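Local coordinates for beta-L-arabinobiosidase (Bacteroides thetaiotaomicron, PDB 5MQR), which probably hydrolyses arabinose-containing linkages of complex plant pectin as a beta-L-arabinobiosidase or arabinofuranosidase, at residues A[28-31]-A[32-36]; A[675-678]-A[679-682]; A[986-990]-A[991-995]. One frame throughout, in Å; residues are numbered along the deposited sequence.

Contact 1: residues A[28-31]-A[32-36]; sequences IHYT and GKELS
Tyr30 reaches forward along the chain, over Gly32, and closes a short loop by bonding to the backbone of Glu34. Its ring is carried that way because CG stands anti to the backbone N (chi1 175°), beside the carbonyl carbon that leads into the loop. The tight part is where the Gly32 backbone lies over the ring: Gly32 CA is 3.8 Å from the centroid of the Tyr30 ring, 27° off the ring normal, which meets the geometry of a CH-pi contact, and Gly32 N sits 3.5 Å above the same ring plane. The hydroxyl then donates to a carbonyl, Tyr30 OH to Glu34 O at 2.8 Å. The oxygen is met in the carbonyl plane, on a lone pair, with a C=O...donor angle of 121°. Tyr30 is thus held through the ring face and through the hydroxyl.

The solvent side is looser. A water gives a 2.7 Å hydrogen bond to Glu34 OE1 and only a weak one, at 3.4 Å, to Tyr30 OH; Glu34 OE1 also accepts from Leu348 N. Lys33 is exposed and points away, and Thr31, likewise exposed, turns OG1 to Glu344. Within the N-terminal beta-propeller region, strand 29-30 pairs in parallel with strand 344-345, Tyr30 packs on Tyr345 and Leu348, and the loop, its Glu34 side chain about 6 Å from a bound sodium ion, runs on toward strand 52-57.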
ATOM      1  N   ILE A  28      23.358   9.643   1.297  1.00 27.77           N
ATOM      2  CA  ILE A  28      22.264   9.292   0.374  1.00 26.91           C
ATOM      3  C   ILE A  28      22.766   8.237  -0.626  1.00 26.15           C
ATOM      4  O   ILE A  28      23.870   8.357  -1.125  1.00 26.13           O
ATOM      5  CB  ILE A  28      21.700  10.538  -0.368  1.00 26.80           C
ATOM      6  CG1 ILE A  28      20.949  11.454   0.625  1.00 27.05           C
ATOM      7  CG2 ILE A  28      20.781  10.122  -1.515  1.00 26.26           C
ATOM      8  CD1 ILE A  28      20.534  12.819   0.088  1.00 27.06           C
ATOM      9  N   HIS A  29      21.966   7.203  -0.872  1.00 25.33           N
ATOM     10  CA  HIS A  29      22.314   6.134  -1.810  1.00 25.20           C
ATOM     11  C   HIS A  29      21.065   5.405  -2.292  1.00 24.49           C
ATOM     12  O   HIS A  29      19.995   5.490  -1.663  1.00 23.76           O
ATOM     13  CB  HIS A  29      23.333   5.151  -1.209  1.00 26.18           C
ATOM     14  CG  HIS A  29      22.854   4.427   0.013  1.00 27.23           C
ATOM     15  ND1 HIS A  29      22.536   5.069   1.198  1.00 28.37           N
ATOM     16  CD2 HIS A  29      22.653   3.107   0.242  1.00 27.67           C
ATOM     17  CE1 HIS A  29      22.137   4.176   2.089  1.00 28.25           C
ATOM     18  NE2 HIS A  29      22.212   2.977   1.539  1.00 27.98           N
ATOM     19  N   TYR A  30      21.200   4.739  -3.437  1.00 24.19           N
ATOM     20  CA  TYR A  30      20.115   3.982  -4.048  1.00 24.03           C
ATOM     21  C   TYR A  30      20.499   2.516  -4.112  1.00 24.42           C
ATOM     22  O   TYR A  30      21.509   2.178  -4.710  1.00 24.50           O
ATOM     23  CB  TYR A  30      19.850   4.495  -5.454  1.00 23.81           C
ATOM     24  CG  TYR A  30      18.810   3.713  -6.246  1.00 23.46           C
ATOM     25  CD1 TYR A  30      17.458   3.755  -5.903  1.00 22.95           C
ATOM     26  CD2 TYR A  30      19.179   2.949  -7.370  1.00 23.32           C
ATOM     27  CE1 TYR A  30      16.499   3.061  -6.645  1.00 22.56           C
ATOM     28  CE2 TYR A  30      18.226   2.262  -8.116  1.00 22.91           C
ATOM     29  CZ  TYR A  30      16.888   2.323  -7.753  1.00 22.67           C
ATOM     30  OH  TYR A  30      15.948   1.618  -8.475  1.00 22.68           O
ATOM     31  N   THR A  31      19.670   1.667  -3.501  1.00 24.69           N
ATOM     32  CA  THR A  31      19.843   0.226  -3.482  1.00 24.69           C
ATOM     33  C   THR A  31      18.748  -0.517  -4.260  1.00 24.96           C
ATOM     34  O   THR A  31      18.763  -1.745  -4.308  1.00 24.97           O
ATOM     35  CB  THR A  31      19.811  -0.296  -2.040  1.00 24.86           C
ATOM     36  OG1 THR A  31      18.531   0.002  -1.459  1.00 24.48           O
ATOM     37  CG2 THR A  31      20.942   0.313  -1.208  1.00 24.87           C
ATOM     38  N   GLY A  32      17.794   0.192  -4.858  1.00 24.86           N
ATOM     39  CA  GLY A  32      16.813  -0.456  -5.708  1.00 25.07           C
ATOM     40  C   GLY A  32      17.506  -1.125  -6.882  1.00 26.49           C
ATOM     41  O   GLY A  32      18.651  -0.779  -7.246  1.00 26.41           O
ATOM     42  N   LYS A  33      16.829  -2.099  -7.471  1.00 28.06           N
ATOM     43  CA  LYS A  33      17.367  -2.780  -8.660  1.00 29.92           C
ATOM     44  C   LYS A  33      16.783  -2.277  -9.966  1.00 28.26           C
ATOM     45  O   LYS A  33      17.254  -2.660 -11.014  1.00 27.35           O
ATOM     46  CB  LYS A  33      17.226  -4.305  -8.502  1.00 33.67           C
ATOM     47  CG  LYS A  33      18.531  -4.912  -7.995  1.00 39.12           C
ATOM     48  CD  LYS A  33      18.451  -5.651  -6.665  1.00 43.94           C
ATOM     49  CE  LYS A  33      19.826  -5.612  -5.958  1.00 47.89           C
ATOM     50  NZ  LYS A  33      20.218  -6.961  -5.457  1.00 51.56           N
ATOM     51  N   GLU A  34      15.805  -1.383  -9.888  1.00 26.72           N
ATOM     52  CA  GLU A  34      15.150  -0.809 -11.065  1.00 27.26           C
ATOM     53  C   GLU A  34      16.075   0.164 -11.756  1.00 25.05           C
ATOM     54  O   GLU A  34      16.660   1.043 -11.107  1.00 23.43           O
ATOM     55  CB  GLU A  34      13.818  -0.161 -10.672  1.00 29.24           C
ATOM     56  CG  GLU A  34      12.846  -1.211 -10.089  1.00 31.93           C
ATOM     57  CD  GLU A  34      11.585  -0.611  -9.463  1.00 35.05           C
ATOM     58  OE1 GLU A  34      11.671   0.086  -8.407  1.00 36.11           O
ATOM     59  OE2 GLU A  34      10.487  -0.846 -10.046  1.00 38.35           O
ATOM     60  N   LEU A  35      16.243  -0.061 -13.061  1.00 24.24           N
ATOM     61  CA  LEU A  35      17.057   0.781 -13.956  1.00 24.72           C
ATOM     62  C   LEU A  35      16.166   1.389 -15.017  1.00 24.30           C
ATOM     63  O   LEU A  35      15.168   0.765 -15.406  1.00 24.61           O
ATOM     64  CB  LEU A  35      18.140  -0.048 -14.653  1.00 25.05           C
ATOM     65  CG  LEU A  35      18.985  -0.919 -13.746  1.00 25.21           C
ATOM     66  CD1 LEU A  35      19.997  -1.676 -14.589  1.00 26.05           C
ATOM     67  CD2 LEU A  35      19.673  -0.072 -12.681  1.00 25.40           C
ATOM     68  N   SER A  36      16.506   2.603 -15.478  1.00 22.74           N
ATOM     69  CA  SER A  36      15.768   3.242 -16.559  1.00 21.38           C
ATOM     70  C   SER A  36      16.481   2.939 -17.895  1.00 21.03           C
ATOM     71  O   SER A  36      17.716   3.031 -17.995  1.00 21.26           O
ATOM     72  CB  SER A  36      15.678   4.747 -16.297  1.00 21.63           C
ATOM     73  OG  SER A  36      14.906   5.379 -17.286  1.00 21.24           O
TER
HETATM   74  O   HOH W   1      13.815  -0.632  -6.969  1.00 36.20           O

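Contact 2: residues A[675-678]-A[679-682]; sequences RWWS and LRKH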
ATOM      1  N   ARG A 675      -0.266 -24.773   7.681  1.00 20.04           N
ATOM      2  CA  ARG A 675      -1.472 -25.275   8.344  1.00 20.56           C
ATOM      3  C   ARG A 675      -2.653 -25.257   7.389  1.00 20.82           C
ATOM      4  O   ARG A 675      -3.521 -26.122   7.491  1.00 20.95           O
ATOM      5  CB  ARG A 675      -1.774 -24.497   9.620  1.00 20.12           C
ATOM      6  CG  ARG A 675      -0.821 -24.859  10.775  1.00 20.26           C
ATOM      7  CD  ARG A 675      -0.985 -26.301  11.254  1.00 20.15           C
ATOM      8  NE  ARG A 675      -2.330 -26.532  11.725  1.00 20.35           N
ATOM      9  CZ  ARG A 675      -2.719 -26.570  13.003  1.00 20.81           C
ATOM     10  NH1 ARG A 675      -1.855 -26.447  14.021  1.00 20.62           N
ATOM     11  NH2 ARG A 675      -4.011 -26.747  13.262  1.00 20.65           N
ATOM     12  N   TRP A 676      -2.666 -24.312   6.440  1.00 20.54           N
ATOM     13  CA  TRP A 676      -3.678 -24.390   5.389  1.00 21.00           C
ATOM     14  C   TRP A 676      -3.448 -25.611   4.480  1.00 20.96           C
ATOM     15  O   TRP A 676      -4.395 -26.300   4.148  1.00 20.92           O
ATOM     16  CB  TRP A 676      -3.747 -23.130   4.542  1.00 21.03           C
ATOM     17  CG  TRP A 676      -4.399 -21.977   5.180  1.00 21.60           C
ATOM     18  CD1 TRP A 676      -3.879 -20.722   5.289  1.00 21.91           C
ATOM     19  CD2 TRP A 676      -5.701 -21.923   5.765  1.00 22.00           C
ATOM     20  NE1 TRP A 676      -4.770 -19.890   5.915  1.00 22.31           N
ATOM     21  CE2 TRP A 676      -5.894 -20.596   6.229  1.00 22.24           C
ATOM     22  CE3 TRP A 676      -6.705 -22.864   5.980  1.00 22.36           C
ATOM     23  CZ2 TRP A 676      -7.051 -20.182   6.883  1.00 22.32           C
ATOM     24  CZ3 TRP A 676      -7.866 -22.456   6.618  1.00 22.80           C
ATOM     25  CH2 TRP A 676      -8.031 -21.124   7.065  1.00 22.62           C
ATOM     26  N   TRP A 677      -2.191 -25.842   4.094  1.00 20.79           N
ATOM     27  CA  TRP A 677      -1.805 -26.946   3.231  1.00 21.21           C
ATOM     28  C   TRP A 677      -2.108 -28.292   3.894  1.00 21.63           C
ATOM     29  O   TRP A 677      -2.483 -29.268   3.241  1.00 21.50           O
ATOM     30  CB  TRP A 677      -0.299 -26.816   2.923  1.00 21.00           C
ATOM     31  CG  TRP A 677       0.325 -27.906   2.097  1.00 21.11           C
ATOM     32  CD1 TRP A 677       0.389 -27.975   0.737  1.00 21.40           C
ATOM     33  CD2 TRP A 677       1.033 -29.029   2.583  1.00 21.24           C
ATOM     34  NE1 TRP A 677       1.080 -29.089   0.346  1.00 21.64           N
ATOM     35  CE2 TRP A 677       1.489 -29.758   1.464  1.00 21.65           C
ATOM     36  CE3 TRP A 677       1.315 -29.511   3.860  1.00 21.33           C
ATOM     37  CZ2 TRP A 677       2.208 -30.944   1.585  1.00 21.80           C
ATOM     38  CZ3 TRP A 677       2.037 -30.684   3.981  1.00 21.72           C
ATOM     39  CH2 TRP A 677       2.484 -31.382   2.846  1.00 21.82           C
ATOM     40  N   SER A 678      -1.919 -28.325   5.199  1.00 22.20           N
ATOM     41  CA  SER A 678      -2.210 -29.486   5.983  1.00 22.93           C
ATOM     42  C   SER A 678      -3.711 -29.732   6.096  1.00 22.68           C
ATOM     43  O   SER A 678      -4.176 -30.815   5.784  1.00 22.27           O
ATOM     44  CB  SER A 678      -1.641 -29.314   7.380  1.00 23.70           C
ATOM     45  OG  SER A 678      -1.648 -30.592   7.949  1.00 25.59           O
ATOM     46  N   LEU A 679      -4.448 -28.717   6.549  1.00 22.16           N
ATOM     47  CA  LEU A 679      -5.909 -28.809   6.688  1.00 22.44           C
ATOM     48  C   LEU A 679      -6.559 -29.317   5.409  1.00 22.60           C
ATOM     49  O   LEU A 679      -7.447 -30.149   5.450  1.00 22.19           O
ATOM     50  CB  LEU A 679      -6.515 -27.451   7.042  1.00 21.92           C
ATOM     51  CG  LEU A 679      -8.032 -27.428   7.181  1.00 22.15           C
ATOM     52  CD1 LEU A 679      -8.451 -28.104   8.475  1.00 22.55           C
ATOM     53  CD2 LEU A 679      -8.561 -26.018   7.124  1.00 22.02           C
ATOM     54  N   ARG A 680      -6.080 -28.831   4.267  1.00 23.08           N
ATOM     55  CA  ARG A 680      -6.651 -29.199   2.986  1.00 23.32           C
ATOM     56  C   ARG A 680      -6.641 -30.718   2.714  1.00 23.61           C
ATOM     57  O   ARG A 680      -7.553 -31.234   2.045  1.00 23.67           O
ATOM     58  CB  ARG A 680      -6.046 -28.346   1.845  1.00 23.70           C
ATOM     59  CG  ARG A 680      -5.624 -29.079   0.580  1.00 24.73           C
ATOM     60  CD  ARG A 680      -4.230 -29.582   0.879  1.00 25.61           C
ATOM     61  NE  ARG A 680      -3.901 -30.746   0.175  1.00 25.85           N
ATOM     62  CZ  ARG A 680      -2.694 -31.286   0.171  1.00 26.13           C
ATOM     63  NH1 ARG A 680      -1.656 -30.776   0.848  1.00 25.45           N
ATOM     64  NH2 ARG A 680      -2.549 -32.384  -0.545  1.00 27.05           N
ATOM     65  N   LYS A 681      -5.658 -31.430   3.267  1.00 23.36           N
ATOM     66  CA  LYS A 681      -5.572 -32.885   3.122  1.00 23.53           C
ATOM     67  C   LYS A 681      -6.787 -33.590   3.679  1.00 24.15           C
ATOM     68  O   LYS A 681      -7.085 -34.723   3.276  1.00 24.39           O
ATOM     69  CB  LYS A 681      -4.338 -33.447   3.826  1.00 23.39           C
ATOM     70  CG  LYS A 681      -3.002 -33.069   3.191  1.00 22.95           C
ATOM     71  CD  LYS A 681      -1.841 -33.500   4.090  1.00 23.19           C
ATOM     72  CE  LYS A 681      -0.486 -33.336   3.406  1.00 22.86           C
ATOM     73  NZ  LYS A 681      -0.270 -34.344   2.329  1.00 23.10           N
ATOM     74  N   HIS A 682      -7.484 -32.925   4.611  1.00 24.31           N
ATOM     75  CA  HIS A 682      -8.593 -33.529   5.335  1.00 24.70           C
ATOM     76  C   HIS A 682      -9.950 -33.359   4.678  1.00 25.49           C
ATOM     77  O   HIS A 682     -10.935 -33.922   5.149  1.00 26.05           O
ATOM     78  CB  HIS A 682      -8.606 -33.053   6.787  1.00 24.59           C
ATOM     79  CG  HIS A 682      -7.419 -33.519   7.552  1.00 24.00           C
ATOM     80  ND1 HIS A 682      -7.402 -34.720   8.226  1.00 24.25           N
ATOM     81  CD2 HIS A 682      -6.184 -32.986   7.691  1.00 23.27           C
ATOM     82  CE1 HIS A 682      -6.214 -34.889   8.778  1.00 24.31           C
ATOM     83  NE2 HIS A 682      -5.452 -33.858   8.453  1.00 23.28           N
TER
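Across residues 675-682 the backbone keeps helical i to i+4 bonds from Leu679 N to Arg675 O and from Arg680 N to Trp676 O, then changes to an i to i+3 bond from Lys681 N to Ser678 O (3.0 Å), whose donor stands above the carbonyl plane. Trp677 carries most of the side-chain contact. With CG anti to the backbone N (chi1 177°), its indole lies beside the next turn and offers one face to two cationic chains. Arg680 comes over the five-membered ring, CZ 4.5 Å from that centroid and 16° off the normal, a cation-pi geometry, although ring and guanidinium planes are turned 60° apart. Farther along the same face, Lys681 CE is 3.9 Å from the centroid of the six-membered ring, making a CH-pi contact.

The arginine is fixed by more than the indole. Its chain bends at chi2, folding back so that NH1 donates to Trp677 O at 2.9 Å, a carbonyl close to the helix end; NH2 binds Asn647 and the carbonyl of Ile645. Asn647 OD1 accepts from both cationic groups, Arg680 NH2 and Lys681 NZ, while Trp677 NE1 is satisfied by Asn634. Helix 647-657 packs against this Trp677 and Arg680 side. On another side of the helix, Leu679 CD2 meets the edge of Trp676 at CZ3, 3.7 Å away, the two chains side by side and pointing the same way, near Glu718 of helix 712-719. This buried cluster is the C-terminal turn of helix 666-680, where the change to i to i+3 bonding accompanies a side chain donating to a last-turn carbonyl.

Contact 3: residues A[986-990]-A[991-995]; sequences QYHRG and RPYIG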
ATOM      1  N   GLN A 986       5.778 -26.717  16.220  1.00 20.21           N
ATOM      2  CA  GLN A 986       5.231 -27.400  15.051  1.00 20.22           C
ATOM      3  C   GLN A 986       6.312 -27.708  14.000  1.00 20.35           C
ATOM      4  O   GLN A 986       6.183 -27.369  12.829  1.00 19.36           O
ATOM      5  CB  GLN A 986       4.061 -26.610  14.463  1.00 20.26           C
ATOM      6  CG  GLN A 986       2.805 -26.674  15.335  1.00 20.64           C
ATOM      7  CD  GLN A 986       1.711 -25.729  14.855  1.00 20.95           C
ATOM      8  OE1 GLN A 986       0.761 -26.151  14.196  1.00 21.16           O
ATOM      9  NE2 GLN A 986       1.839 -24.440  15.183  1.00 21.05           N
ATOM     10  N   TYR A 987       7.376 -28.370  14.456  1.00 20.35           N
ATOM     11  CA  TYR A 987       8.463 -28.818  13.615  1.00 20.53           C
ATOM     12  C   TYR A 987       8.891 -30.185  14.111  1.00 20.93           C
ATOM     13  O   TYR A 987       8.741 -30.502  15.308  1.00 21.25           O
ATOM     14  CB  TYR A 987       9.644 -27.843  13.644  1.00 20.51           C
ATOM     15  CG  TYR A 987       9.354 -26.563  12.916  1.00 20.39           C
ATOM     16  CD1 TYR A 987       8.759 -25.492  13.567  1.00 20.22           C
ATOM     17  CD2 TYR A 987       9.679 -26.422  11.574  1.00 20.41           C
ATOM     18  CE1 TYR A 987       8.467 -24.317  12.894  1.00 20.24           C
ATOM     19  CE2 TYR A 987       9.398 -25.240  10.885  1.00 20.30           C
ATOM     20  CZ  TYR A 987       8.792 -24.190  11.558  1.00 20.40           C
ATOM     21  OH  TYR A 987       8.521 -23.006  10.899  1.00 20.95           O
ATOM     22  N   HIS A 988       9.380 -30.983  13.174  1.00 21.04           N
ATOM     23  CA  HIS A 988       9.783 -32.359  13.412  1.00 22.27           C
ATOM     24  C   HIS A 988      10.802 -32.670  12.322  1.00 21.80           C
ATOM     25  O   HIS A 988      10.521 -32.461  11.147  1.00 21.19           O
ATOM     26  CB  HIS A 988       8.553 -33.278  13.317  1.00 22.80           C
ATOM     27  CG  HIS A 988       8.835 -34.721  13.567  1.00 24.21           C
ATOM     28  ND1 HIS A 988       9.057 -35.226  14.831  1.00 25.58           N
ATOM     29  CD2 HIS A 988       8.892 -35.783  12.725  1.00 24.98           C
ATOM     30  CE1 HIS A 988       9.254 -36.534  14.754  1.00 25.64           C
ATOM     31  NE2 HIS A 988       9.140 -36.898  13.488  1.00 25.40           N
ATOM     32  N   ARG A 989      11.992 -33.108  12.719  1.00 22.06           N
ATOM     33  CA  ARG A 989      13.080 -33.424  11.782  1.00 22.55           C
ATOM     34  C   ARG A 989      13.414 -32.235  10.874  1.00 22.36           C
ATOM     35  O   ARG A 989      13.828 -32.421   9.720  1.00 22.73           O
ATOM     36  CB  ARG A 989      12.752 -34.701  10.951  1.00 22.31           C
ATOM     37  CG  ARG A 989      12.699 -35.960  11.796  1.00 22.61           C
ATOM     38  CD  ARG A 989      12.374 -37.221  10.997  1.00 22.71           C
ATOM     39  NE  ARG A 989      12.511 -38.413  11.830  1.00 22.93           N
ATOM     40  CZ  ARG A 989      13.664 -38.990  12.167  1.00 23.17           C
ATOM     41  NH1 ARG A 989      14.829 -38.524  11.723  1.00 23.16           N
ATOM     42  NH2 ARG A 989      13.660 -40.055  12.957  1.00 23.39           N
ATOM     43  N   GLY A 990      13.246 -31.031  11.411  1.00 22.16           N
ATOM     44  CA  GLY A 990      13.535 -29.806  10.700  1.00 22.56           C
ATOM     45  C   GLY A 990      12.476 -29.253   9.771  1.00 22.70           C
ATOM     46  O   GLY A 990      12.710 -28.236   9.114  1.00 22.81           O
ATOM     47  N   ARG A 991      11.310 -29.886   9.727  1.00 23.12           N
ATOM     48  CA  ARG A 991      10.256 -29.515   8.791  1.00 23.07           C
ATOM     49  C   ARG A 991       8.986 -29.243   9.552  1.00 22.51           C
ATOM     50  O   ARG A 991       8.771 -29.836  10.591  1.00 22.32           O
ATOM     51  CB  ARG A 991       9.976 -30.654   7.826  1.00 23.70           C
ATOM     52  CG  ARG A 991      11.179 -31.088   7.024  1.00 24.74           C
ATOM     53  CD  ARG A 991      10.809 -32.140   5.997  1.00 25.22           C
ATOM     54  NE  ARG A 991      10.537 -33.449   6.602  1.00 25.53           N
ATOM     55  CZ  ARG A 991      11.455 -34.361   6.886  1.00 26.41           C
ATOM     56  NH1 ARG A 991      12.756 -34.138   6.668  1.00 27.27           N
ATOM     57  NH2 ARG A 991      11.077 -35.514   7.406  1.00 27.08           N
ATOM     58  N   PRO A 992       8.133 -28.358   9.029  1.00 22.55           N
ATOM     59  CA  PRO A 992       6.857 -28.121   9.692  1.00 22.23           C
ATOM     60  C   PRO A 992       6.096 -29.423   9.878  1.00 22.37           C
ATOM     61  O   PRO A 992       6.172 -30.328   9.025  1.00 21.95           O
ATOM     62  CB  PRO A 992       6.097 -27.200   8.743  1.00 22.38           C
ATOM     63  CG  PRO A 992       7.103 -26.653   7.778  1.00 22.41           C
ATOM     64  CD  PRO A 992       8.332 -27.504   7.838  1.00 22.50           C
ATOM     65  N   TYR A 993       5.408 -29.509  11.016  1.00 22.17           N
ATOM     66  CA  TYR A 993       4.816 -30.736  11.480  1.00 22.41           C
ATOM     67  C   TYR A 993       3.727 -30.426  12.502  1.00 22.53           C
ATOM     68  O   TYR A 993       3.954 -29.660  13.436  1.00 22.65           O
ATOM     69  CB  TYR A 993       5.891 -31.603  12.100  1.00 22.59           C
ATOM     70  CG  TYR A 993       5.409 -32.959  12.545  1.00 22.91           C
ATOM     71  CD1 TYR A 993       4.831 -33.127  13.790  1.00 22.99           C
ATOM     72  CD2 TYR A 993       5.567 -34.093  11.736  1.00 23.30           C
ATOM     73  CE1 TYR A 993       4.400 -34.375  14.228  1.00 23.37           C
ATOM     74  CE2 TYR A 993       5.128 -35.354  12.161  1.00 23.35           C
ATOM     75  CZ  TYR A 993       4.527 -35.478  13.411  1.00 23.60           C
ATOM     76  OH  TYR A 993       4.085 -36.690  13.912  1.00 24.30           O
ATOM     77  N   ILE A 994       2.550 -31.004  12.294  1.00 22.23           N
ATOM     78  CA  ILE A 994       1.459 -30.925  13.257  1.00 22.04           C
ATOM     79  C   ILE A 994       1.058 -32.371  13.547  1.00 22.91           C
ATOM     80  O   ILE A 994       0.550 -33.100  12.666  1.00 23.03           O
ATOM     81  CB  ILE A 994       0.265 -30.047  12.803  1.00 21.31           C
ATOM     82  CG1 ILE A 994      -0.835 -29.981  13.879  1.00 21.74           C
ATOM     83  CG2 ILE A 994      -0.365 -30.531  11.507  1.00 21.45           C
ATOM     84  CD1 ILE A 994      -0.381 -29.418  15.212  1.00 21.70           C
ATOM     85  N   GLY A 995       1.344 -32.774  14.782  1.00 23.07           N
ATOM     86  CA  GLY A 995       1.043 -34.099  15.302  1.00 23.38           C
ATOM     87  C   GLY A 995       0.016 -34.045  16.414  1.00 23.18           C
ATOM     88  O   GLY A 995      -0.731 -33.071  16.550  1.00 23.02           O
TER
HETATM   89  O   HOH W   2      14.573 -31.429   7.486  1.00 26.58           O
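His988 and Tyr993 lie side by side, pointing the same way, at one flank of a tight beta hairpin whose strands 987-988 and 991-992 are joined by a type I' turn from His988 to Arg991. It belongs to the MGH1-like glycoside hydrolase domain and packs on helices 627-636 and 666-680. The two rings are oblique, with centroids 4.5 Å apart and planes at 36°. The closest approach is His988 CB over the face of the tyrosine, 3.3 Å from Tyr993 CG. His988 NE2 is held by Asp1009, an acid that also forms a salt bridge with Arg989; Tyr993 meets Trp1005.

The Tyr987 ring goes elsewhere. It crosses Pro992 at a slant, CE2 lying 3.9 Å from Pro992 CD, and its hydroxyl bonds to Glu670 on helix 666-680. At the turn, Arg991 bends at chi3, setting its guanidinium with one face over Arg989 O; a water donates a hydrogen bond to Arg989 O (2.6 Å) and accepts a weak one from Arg991 NH1. Arg991 NE pairs with Glu637. His988 and Arg991 form the hydrogen-bonded pair that closes the hairpin, and Arg989 and Gly990, the two central residues of the turn, both have positive phi. Beyond the two strands one more backbone hydrogen bond runs from Tyr993 N to Gln986 O, 2.9 Å long, with the donor well above the carbonyl plane.

Overall arrangement
Contact 2 is wholly buried, contact 3 partly so, and contact 1 lies at the surface. Contacts 2 and 3 are neighbours with centres about 14 Å apart: Arg675 NH1 reaches Gln986 OE1 at 2.6 Å, a probable hydrogen bond, and Ser678 OG packs on Ile994 CG2 at 3.8 Å, so the helix of 675-682 and the hairpin of 986-995 hold each other. Contact 1 stands apart, its centre about 40 Å from that of contact 3, in the N-terminal beta-propeller region. The chemistry follows place: one tyrosine over a glycine peptide with water nearby in contact 1, charged chains over a buried indole in contact 2, and in contact 3 paired backbone, whose Arg989 and Arg991 turn to Asp1009 and Glu637 elsewhere.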